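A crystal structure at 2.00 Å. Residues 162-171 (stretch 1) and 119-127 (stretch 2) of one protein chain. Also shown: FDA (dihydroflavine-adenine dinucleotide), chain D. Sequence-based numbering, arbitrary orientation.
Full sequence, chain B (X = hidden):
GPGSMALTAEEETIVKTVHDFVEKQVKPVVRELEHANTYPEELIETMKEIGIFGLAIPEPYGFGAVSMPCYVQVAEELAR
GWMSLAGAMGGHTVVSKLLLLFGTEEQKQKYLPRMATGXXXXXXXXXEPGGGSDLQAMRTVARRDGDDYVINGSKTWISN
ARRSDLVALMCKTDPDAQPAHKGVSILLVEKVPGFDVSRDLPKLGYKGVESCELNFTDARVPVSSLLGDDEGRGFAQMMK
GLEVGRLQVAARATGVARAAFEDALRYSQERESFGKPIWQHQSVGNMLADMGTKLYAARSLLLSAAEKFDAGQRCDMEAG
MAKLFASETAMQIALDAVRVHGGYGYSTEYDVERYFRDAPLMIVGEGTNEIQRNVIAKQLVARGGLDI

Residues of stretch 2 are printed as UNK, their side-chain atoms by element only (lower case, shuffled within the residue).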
ATOM      1  N   ARG B 162      -1.840  28.215  26.586  1.00 19.08           N
ATOM      2  CA  ARG B 162      -1.839  29.641  26.926  1.00 21.88           C
ATOM      3  C   ARG B 162      -3.280  30.140  27.136  1.00 21.73           C
ATOM      4  O   ARG B 162      -3.585  30.834  28.101  1.00 20.84           O
ATOM      5  CB  ARG B 162      -1.151  30.441  25.807  1.00 25.60           C
ATOM      6  CG  ARG B 162      -0.715  31.849  26.177  1.00 31.04           C
ATOM      7  CD  ARG B 162       0.159  32.543  25.118  1.00 34.40           C
ATOM      8  NE  ARG B 162       1.333  31.749  24.677  1.00 35.09           N
ATOM      9  CZ  ARG B 162       2.450  31.560  25.381  1.00 36.74           C
ATOM     10  NH1 ARG B 162       2.607  32.070  26.609  1.00 38.34           N
ATOM     11  NH2 ARG B 162       3.435  30.844  24.863  1.00 36.82           N
ATOM     12  N   ARG B 163      -4.166  29.747  26.236  1.00 21.76           N
ATOM     13  CA  ARG B 163      -5.566  30.185  26.272  1.00 22.27           C
ATOM     14  C   ARG B 163      -6.389  29.408  27.318  1.00 20.77           C
ATOM     15  O   ARG B 163      -7.464  29.850  27.678  1.00 20.70           O
ATOM     16  CB  ARG B 163      -6.234  29.996  24.902  1.00 23.97           C
ATOM     17  CG  ARG B 163      -5.643  30.713  23.668  1.00 26.71           C
ATOM     18  CD  ARG B 163      -5.053  32.038  23.997  1.00 27.99           C
ATOM     19  NE  ARG B 163      -4.670  32.940  22.900  1.00 30.41           N
ATOM     20  CZ  ARG B 163      -3.670  32.822  22.011  1.00 31.22           C
ATOM     21  NH1 ARG B 163      -2.931  31.703  21.836  1.00 29.61           N
ATOM     22  NH2 ARG B 163      -3.457  33.867  21.210  1.00 31.97           N
ATOM     23  N   SER B 164      -5.902  28.242  27.775  1.00 18.93           N
ATOM     24  CA  SER B 164      -6.612  27.426  28.751  1.00 18.90           C
ATOM     25  C   SER B 164      -6.163  27.741  30.175  1.00 19.92           C
ATOM     26  O   SER B 164      -4.983  27.584  30.509  1.00 20.60           O
ATOM     27  CB  SER B 164      -6.392  25.935  28.500  1.00 18.29           C
ATOM     28  OG  SER B 164      -6.892  25.558  27.239  1.00 18.90           O
ATOM     29  N   ASP B 165      -7.088  28.150  31.028  1.00 19.89           N
ATOM     30  CA  ASP B 165      -6.700  28.423  32.399  1.00 21.02           C
ATOM     31  C   ASP B 165      -6.993  27.299  33.401  1.00 19.48           C
ATOM     32  O   ASP B 165      -6.796  27.488  34.599  1.00 18.57           O
ATOM     33  CB  ASP B 165      -7.281  29.756  32.831  1.00 23.40           C
ATOM     34  CG  ASP B 165      -6.521  30.930  32.203  1.00 24.84           C
ATOM     35  OD1 ASP B 165      -5.438  30.723  31.585  1.00 25.69           O
ATOM     36  OD2 ASP B 165      -6.996  32.057  32.327  1.00 29.15           O
ATOM     37  N   LEU B 166      -7.430  26.140  32.907  1.00 18.21           N
ATOM     38  CA  LEU B 166      -7.419  24.906  33.712  1.00 17.84           C
ATOM     39  C   LEU B 166      -6.711  23.828  32.927  1.00 17.57           C
ATOM     40  O   LEU B 166      -7.012  23.603  31.764  1.00 17.51           O
ATOM     41  CB  LEU B 166      -8.822  24.444  34.052  1.00 18.52           C
ATOM     42  CG  LEU B 166      -8.956  23.176  34.905  1.00 18.92           C
ATOM     43  CD1 LEU B 166      -8.441  23.419  36.313  1.00 19.25           C
ATOM     44  CD2 LEU B 166     -10.399  22.744  34.925  1.00 19.94           C
ATOM     45  N   VAL B 167      -5.759  23.161  33.562  1.00 16.80           N
ATOM     46  CA  VAL B 167      -4.975  22.122  32.896  1.00 16.36           C
ATOM     47  C   VAL B 167      -5.121  20.835  33.716  1.00 15.63           C
ATOM     48  O   VAL B 167      -4.900  20.832  34.930  1.00 16.16           O
ATOM     49  CB  VAL B 167      -3.502  22.575  32.756  1.00 16.81           C
ATOM     50  CG1 VAL B 167      -2.639  21.455  32.177  1.00 17.39           C
ATOM     51  CG2 VAL B 167      -3.405  23.821  31.884  1.00 16.84           C
ATOM     52  N   ALA B 168      -5.584  19.776  33.071  1.00 15.08           N
ATOM     53  CA  ALA B 168      -5.634  18.463  33.680  1.00 14.93           C
ATOM     54  C   ALA B 168      -4.249  17.827  33.539  1.00 14.23           C
ATOM     55  O   ALA B 168      -3.863  17.355  32.471  1.00 13.53           O
ATOM     56  CB  ALA B 168      -6.700  17.600  33.029  1.00 15.18           C
ATOM     57  N   LEU B 169      -3.512  17.824  34.640  1.00 14.23           N
ATOM     58  CA  LEU B 169      -2.098  17.469  34.636  1.00 13.90           C
ATOM     59  C   LEU B 169      -1.908  16.061  35.153  1.00 14.34           C
ATOM     60  O   LEU B 169      -2.201  15.798  36.313  1.00 14.50           O
ATOM     61  CB  LEU B 169      -1.327  18.418  35.548  1.00 13.89           C
ATOM     62  CG  LEU B 169       0.188  18.245  35.595  1.00 13.86           C
ATOM     63  CD1 LEU B 169       0.837  18.679  34.275  1.00 13.92           C
ATOM     64  CD2 LEU B 169       0.762  19.060  36.727  1.00 14.59           C
ATOM     65  N   MET B 170      -1.379  15.171  34.321  1.00 14.79           N
ATOM     66  CA  MET B 170      -1.053  13.820  34.780  1.00 15.69           C
ATOM     67  C   MET B 170       0.345  13.887  35.354  1.00 15.12           C
ATOM     68  O   MET B 170       1.277  14.372  34.692  1.00 15.05           O
ATOM     69  CB  MET B 170      -1.137  12.808  33.647  1.00 17.29           C
ATOM     70  CG  MET B 170      -0.933  11.360  34.101  1.00 19.67           C
ATOM     71  SD  MET B 170      -1.031  10.160  32.741  1.00 22.56           S
ATOM     72  CE  MET B 170      -2.774  10.025  32.541  1.00 23.61           C
ATOM     73  N   CYS B 171       0.475  13.437  36.595  1.00 14.77           N
ATOM     74  CA  CYS B 171       1.720  13.572  37.347  1.00 14.78           C
ATOM     75  C   CYS B 171       1.845  12.484  38.399  1.00 14.75           C
ATOM     76  O   CYS B 171       0.888  11.790  38.688  1.00 15.40           O
ATOM     77  CB  CYS B 171       1.797  14.951  37.982  1.00 14.82           C
ATOM     78  SG  CYS B 171       0.396  15.377  39.022  1.00 16.36           S
ATOM     79  N   UNK B 119     -15.946  30.459  28.673  1.00 21.75           N
ATOM     80  CA  UNK B 119     -15.349  31.515  29.502  1.00 23.29           C
ATOM     81  C   UNK B 119     -14.081  30.968  30.148  1.00 22.48           C
ATOM     82  O   UNK B 119     -13.084  31.666  30.218  1.00 21.39           O
ATOM     83  c   UNK B 119     -16.624  33.546  32.593  1.00 30.20           C
ATOM     84  o   UNK B 119     -16.037  33.981  33.601  1.00 33.04           O
ATOM     85  c   UNK B 119     -16.309  31.995  30.590  1.00 25.22           C
ATOM     86  o   UNK B 119     -17.872  33.427  32.532  1.00 29.81           O
ATOM     87  c   UNK B 119     -15.753  33.158  31.407  1.00 27.92           C
ATOM     88  N   UNK B 120     -14.145  29.712  30.602  1.00 21.69           N
ATOM     89  CA  UNK B 120     -12.962  28.975  30.999  1.00 21.34           C
ATOM     90  C   UNK B 120     -12.709  27.840  30.022  1.00 20.31           C
ATOM     91  O   UNK B 120     -13.599  27.053  29.766  1.00 20.71           O
ATOM     92  c   UNK B 120     -12.498  26.874  34.218  1.00 23.86           C
ATOM     93  c   UNK B 120     -13.145  28.408  32.391  1.00 22.22           C
ATOM     94  c   UNK B 120     -10.738  28.146  33.025  1.00 23.38           C
ATOM     95  c   UNK B 120     -12.062  27.447  32.884  1.00 22.65           C
ATOM     96  N   UNK B 121     -11.485  27.737  29.530  1.00 19.28           N
ATOM     97  CA  UNK B 121     -11.055  26.634  28.698  1.00 18.56           C
ATOM     98  C   UNK B 121     -10.057  25.725  29.412  1.00 18.24           C
ATOM     99  O   UNK B 121      -9.253  26.182  30.249  1.00 17.72           O
ATOM    100  n   UNK B 121     -10.108  27.495  24.468  1.00 19.27           N
ATOM    101  c   UNK B 121      -9.314  27.902  23.490  1.00 19.33           C
ATOM    102  n   UNK B 121      -8.650  27.010  22.774  1.00 19.20           N
ATOM    103  c   UNK B 121     -11.490  27.683  26.462  1.00 19.41           C
ATOM    104  n   UNK B 121      -9.213  29.203  23.208  1.00 20.30           N
ATOM    105  c   UNK B 121     -10.868  28.394  25.299  1.00 19.53           C
ATOM    106  c   UNK B 121     -10.431  27.191  27.440  1.00 18.97           C
ATOM    107  N   UNK B 122     -10.117  24.435  29.087  1.00 17.63           N
ATOM    108  CA  UNK B 122      -9.249  23.440  29.685  1.00 17.03           C
ATOM    109  C   UNK B 122      -8.524  22.655  28.622  1.00 16.77           C
ATOM    110  O   UNK B 122      -8.997  22.499  27.483  1.00 16.08           O
ATOM    111  c   UNK B 122     -10.040  22.503  30.599  1.00 17.07           C
ATOM    112  N   UNK B 123      -7.368  22.119  29.012  1.00 16.18           N
ATOM    113  CA  UNK B 123      -6.623  21.231  28.138  1.00 15.69           C
ATOM    114  C   UNK B 123      -5.992  20.096  28.944  1.00 15.68           C
ATOM    115  O   UNK B 123      -5.971  20.151  30.185  1.00 15.12           O
ATOM    116  c   UNK B 123      -4.474  22.530  28.306  1.00 15.86           C
ATOM    117  c   UNK B 123      -5.568  22.002  27.358  1.00 15.34           C
ATOM    118  o   UNK B 123      -4.972  21.153  26.363  1.00 15.39           O
ATOM    119  N   UNK B 124      -5.502  19.074  28.240  1.00 16.35           N
ATOM    120  CA  UNK B 124      -4.863  17.901  28.871  1.00 17.43           C
ATOM    121  C   UNK B 124      -3.357  18.000  28.791  1.00 16.19           C
ATOM    122  O   UNK B 124      -2.836  18.141  27.705  1.00 15.72           O
ATOM    123  c   UNK B 124      -6.632  16.171  28.104  1.00 22.44           C
ATOM    124  c   UNK B 124      -6.041  14.520  30.243  1.00 26.30           C
ATOM    125  c   UNK B 124      -5.191  16.608  28.124  1.00 19.69           C
ATOM    126  s   UNK B 124      -7.247  15.720  29.736  1.00 27.07           S
ATOM    127  N   UNK B 125      -2.665  17.825  29.912  1.00 15.56           N
ATOM    128  CA  UNK B 125      -1.211  17.803  29.928  1.00 14.70           C
ATOM    129  C   UNK B 125      -0.639  16.461  30.396  1.00 14.26           C
ATOM    130  O   UNK B 125      -0.481  16.208  31.603  1.00 14.10           O
ATOM    131  c   UNK B 125      -0.670  18.943  30.770  1.00 14.55           C
ATOM    132  N   UNK B 126      -0.296  15.620  29.429  1.00 14.48           N
ATOM    133  CA  UNK B 126       0.289  14.304  29.687  1.00 14.63           C
ATOM    134  C   UNK B 126       1.738  14.243  29.215  1.00 13.70           C
ATOM    135  O   UNK B 126       2.602  13.839  29.962  1.00 13.71           O
ATOM    136  c   UNK B 126      -2.428  11.648  28.627  1.00 18.37           C
ATOM    137  c   UNK B 126      -1.974  13.013  29.110  1.00 17.62           C
ATOM    138  c   UNK B 126      -0.468  13.196  28.961  1.00 15.75           C
ATOM    139  c   UNK B 126      -2.413  13.200  30.519  1.00 18.27           C
ATOM    140  N   UNK B 127       1.972  14.641  27.960  1.00 13.38           N
ATOM    141  CA  UNK B 127       3.243  14.453  27.290  1.00 13.13           C
ATOM    142  C   UNK B 127       4.384  15.185  27.972  1.00 13.00           C
ATOM    143  O   UNK B 127       4.265  16.349  28.334  1.00 12.82           O
ATOM    144  o   UNK B 127       2.121  14.008  25.194  1.00 13.00           O
ATOM    145  c   UNK B 127       3.113  14.853  25.812  1.00 13.09           C
ATOM    146  c   UNK B 127       4.432  14.721  25.069  1.00 12.86           C
TER
HETATM  147  PA  FDA D 401       7.837   8.757  21.323  1.00 14.23           P
HETATM  148  O1A FDA D 401       7.040   8.088  22.415  1.00 15.33           O
HETATM  149  O2A FDA D 401       9.212   9.297  21.605  1.00 14.80           O
HETATM  150  O5B FDA D 401       7.914   7.742  20.087  1.00 14.37           O
HETATM  151  C5B FDA D 401       8.769   7.960  18.941  1.00 13.47           C
HETATM  152  C4B FDA D 401       8.521   6.839  17.915  1.00 13.23           C
HETATM  153  O4B FDA D 401       8.674   5.538  18.514  1.00 12.66           O
HETATM  154  C3B FDA D 401       7.105   6.854  17.380  1.00 12.76           C
HETATM  155  O3B FDA D 401       7.099   6.297  16.048  1.00 12.39           O
HETATM  156  C2B FDA D 401       6.386   5.956  18.363  1.00 12.90           C
HETATM  157  O2B FDA D 401       5.177   5.384  17.871  1.00 12.76           O
HETATM  158  C1B FDA D 401       7.422   4.871  18.539  1.00 12.61           C
HETATM  159  N9A FDA D 401       7.266   4.100  19.802  1.00 13.42           N
HETATM  160  C8A FDA D 401       7.523   4.565  21.045  1.00 12.79           C
HETATM  161  N7A FDA D 401       7.324   3.593  21.957  1.00 13.20           N
HETATM  162  C5A FDA D 401       6.921   2.493  21.276  1.00 13.13           C
HETATM  163  C6A FDA D 401       6.538   1.131  21.610  1.00 13.43           C
HETATM  164  N6A FDA D 401       6.544   0.745  22.887  1.00 14.22           N
HETATM  165  N1A FDA D 401       6.173   0.270  20.634  1.00 13.64           N
HETATM  166  C2A FDA D 401       6.199   0.649  19.346  1.00 13.53           C
HETATM  167  N3A FDA D 401       6.536   1.897  18.951  1.00 12.71           N
HETATM  168  C4A FDA D 401       6.912   2.823  19.857  1.00 12.82           C
HETATM  169  N1  FDA D 401       0.193  15.814  24.309  1.00 15.09           N
HETATM  170  C2  FDA D 401      -0.514  16.227  25.358  1.00 14.85           C
HETATM  171  O2  FDA D 401      -0.325  15.684  26.463  1.00 14.29           O
HETATM  172  N3  FDA D 401      -1.425  17.211  25.262  1.00 15.31           N
HETATM  173  C4  FDA D 401      -1.695  17.871  24.136  1.00 15.19           C
HETATM  174  O4  FDA D 401      -2.538  18.808  24.110  1.00 14.92           O
HETATM  175  C4X FDA D 401      -0.973  17.453  22.918  1.00 14.68           C
HETATM  176  N5  FDA D 401      -1.131  18.057  21.721  1.00 14.90           N
HETATM  177  C5X FDA D 401      -0.163  17.935  20.777  1.00 13.83           C
HETATM  178  C6  FDA D 401      -0.061  18.843  19.718  1.00 13.99           C
HETATM  179  C7  FDA D 401       0.908  18.699  18.724  1.00 14.41           C
HETATM  180  C7M FDA D 401       1.027  19.706  17.609  1.00 14.88           C
HETATM  181  C8  FDA D 401       1.795  17.605  18.772  1.00 14.87           C
HETATM  182  C8M FDA D 401       2.872  17.357  17.742  1.00 15.57           C
HETATM  183  C9  FDA D 401       1.699  16.710  19.826  1.00 14.53           C
HETATM  184  C9A FDA D 401       0.742  16.871  20.841  1.00 14.02           C
HETATM  185  N10 FDA D 401       0.705  15.957  21.915  1.00 14.95           N
HETATM  186  C10 FDA D 401       0.031  16.379  23.083  1.00 14.81           C
HETATM  187  C1' FDA D 401       1.891  15.116  22.115  1.00 15.16           C
HETATM  188  C2' FDA D 401       1.609  13.777  21.468  1.00 17.03           C
HETATM  189  O2' FDA D 401       0.581  13.073  22.165  1.00 16.09           O
HETATM  190  C3' FDA D 401       2.910  12.974  21.443  1.00 18.50           C
HETATM  191  O3' FDA D 401       3.726  13.500  20.402  1.00 21.52           O
HETATM  192  C4' FDA D 401       2.701  11.498  21.201  1.00 19.76           C
HETATM  193  O4' FDA D 401       2.305  10.951  22.469  1.00 21.66           O
HETATM  194  C5' FDA D 401       4.003  10.793  20.779  1.00 19.48           C
HETATM  195  O5' FDA D 401       5.016  11.142  21.695  1.00 18.68           O
HETATM  196  P   FDA D 401       6.557  11.289  21.357  1.00 18.24           P
HETATM  197  O1P FDA D 401       7.194  11.447  22.723  1.00 17.93           O
HETATM  198  O2P FDA D 401       6.741  12.365  20.343  1.00 21.26           O
HETATM  199  O3P FDA D 401       6.894   9.871  20.667  1.00 16.43           O
HETATM  200  O   HOH W   1      -8.842  24.843  25.181  1.00 17.40           O
HETATM  201  O   HOH W   2      -9.281  29.707  29.916  1.00 20.60           O

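Position 119 carries three carbons in an unbranched chain, the third bonded to two oxygens. This carboxylate lies beyond reach of stretch 1, and its chain length makes it E119.

At position 120 the side chain has four carbons forked at the second, in a t,p conformation. One branch tip lies against D165 CB and reaches L166. The fork after a single methylene identifies L120, whose CD1 lies 3.8 Å from D165 CB and 4.3 Å from L166 CB.

Position 121 has three carbons, a nitrogen, and then a carbon holding two more nitrogens, a guanidinium with R163 CB over one face. This is R121, its NH1 3.5 Å from R163 CB. Water 1 accepts from R121 NE (3.0 Å) and donates to S164 OG (2.9 Å), while water 2 accepts from R121 N (3.0 Å) and from D165 N (2.9 Å) and donates to R163 O (2.9 Å). Water thus links the two stretches beside R121, S164 and D165.

Position 122 shows a single carbon, 4.1 Å from L166 CB: A122. Its small side chain sits beside the leucine in the parallel register, and A122 CA makes a CA-H...O contact of 3.1 Å with L166 O.

At position 123 one carbon bears an oxygen and a carbon, and the methyl end lies near V167. This is T123, with its CG2 4.0 Å from V167 CG2; its hydroxyl is satisfied elsewhere in the structure.

Position 124 has two carbons, a sulfur and a terminal carbon, unbranched, with the sulfur against A168 CB; hence M124. Its SD rests 3.8 Å from A168 CB, and its backbone O accepts from FDA N3 at 3.0 Å.

Position 125 has one carbon, which touches V167 and L169; it is A125. Its CB lies 3.5 Å from V167 CG1 and 3.8 Å from L169 CD1, on the face shared with T123.

Position 126 has four carbons forked at the second, one branch tip against M170 CB, giving L126. Its CD2 approaches M170 CB to 3.4 Å, and its N donates to FDA O2 at 3.0 Å.

Position 127, one carbon with an oxygen and a carbon, does not touch stretch 1. It is T127; its N donates to FDA O2 (2.9 Å) and its OG1 accepts from FDA N1 (2.8 Å).

The contact is a parallel strand pairing. L166 N to R121 O (3.2 Å), T123 N to L166 O (3.1 Å), A168 N to T123 O (2.9 Å), A125 N to A168 O (2.9 Å) and M170 N to A125 O (3.0 Å) form its ladder. Apolar side chains pack on both faces, while M124 O, within the strand, and the backbone N atoms of L126 and T127, after it, hydrogen-bond the flavin.

Stretch 2 119-127: ELRATMALT
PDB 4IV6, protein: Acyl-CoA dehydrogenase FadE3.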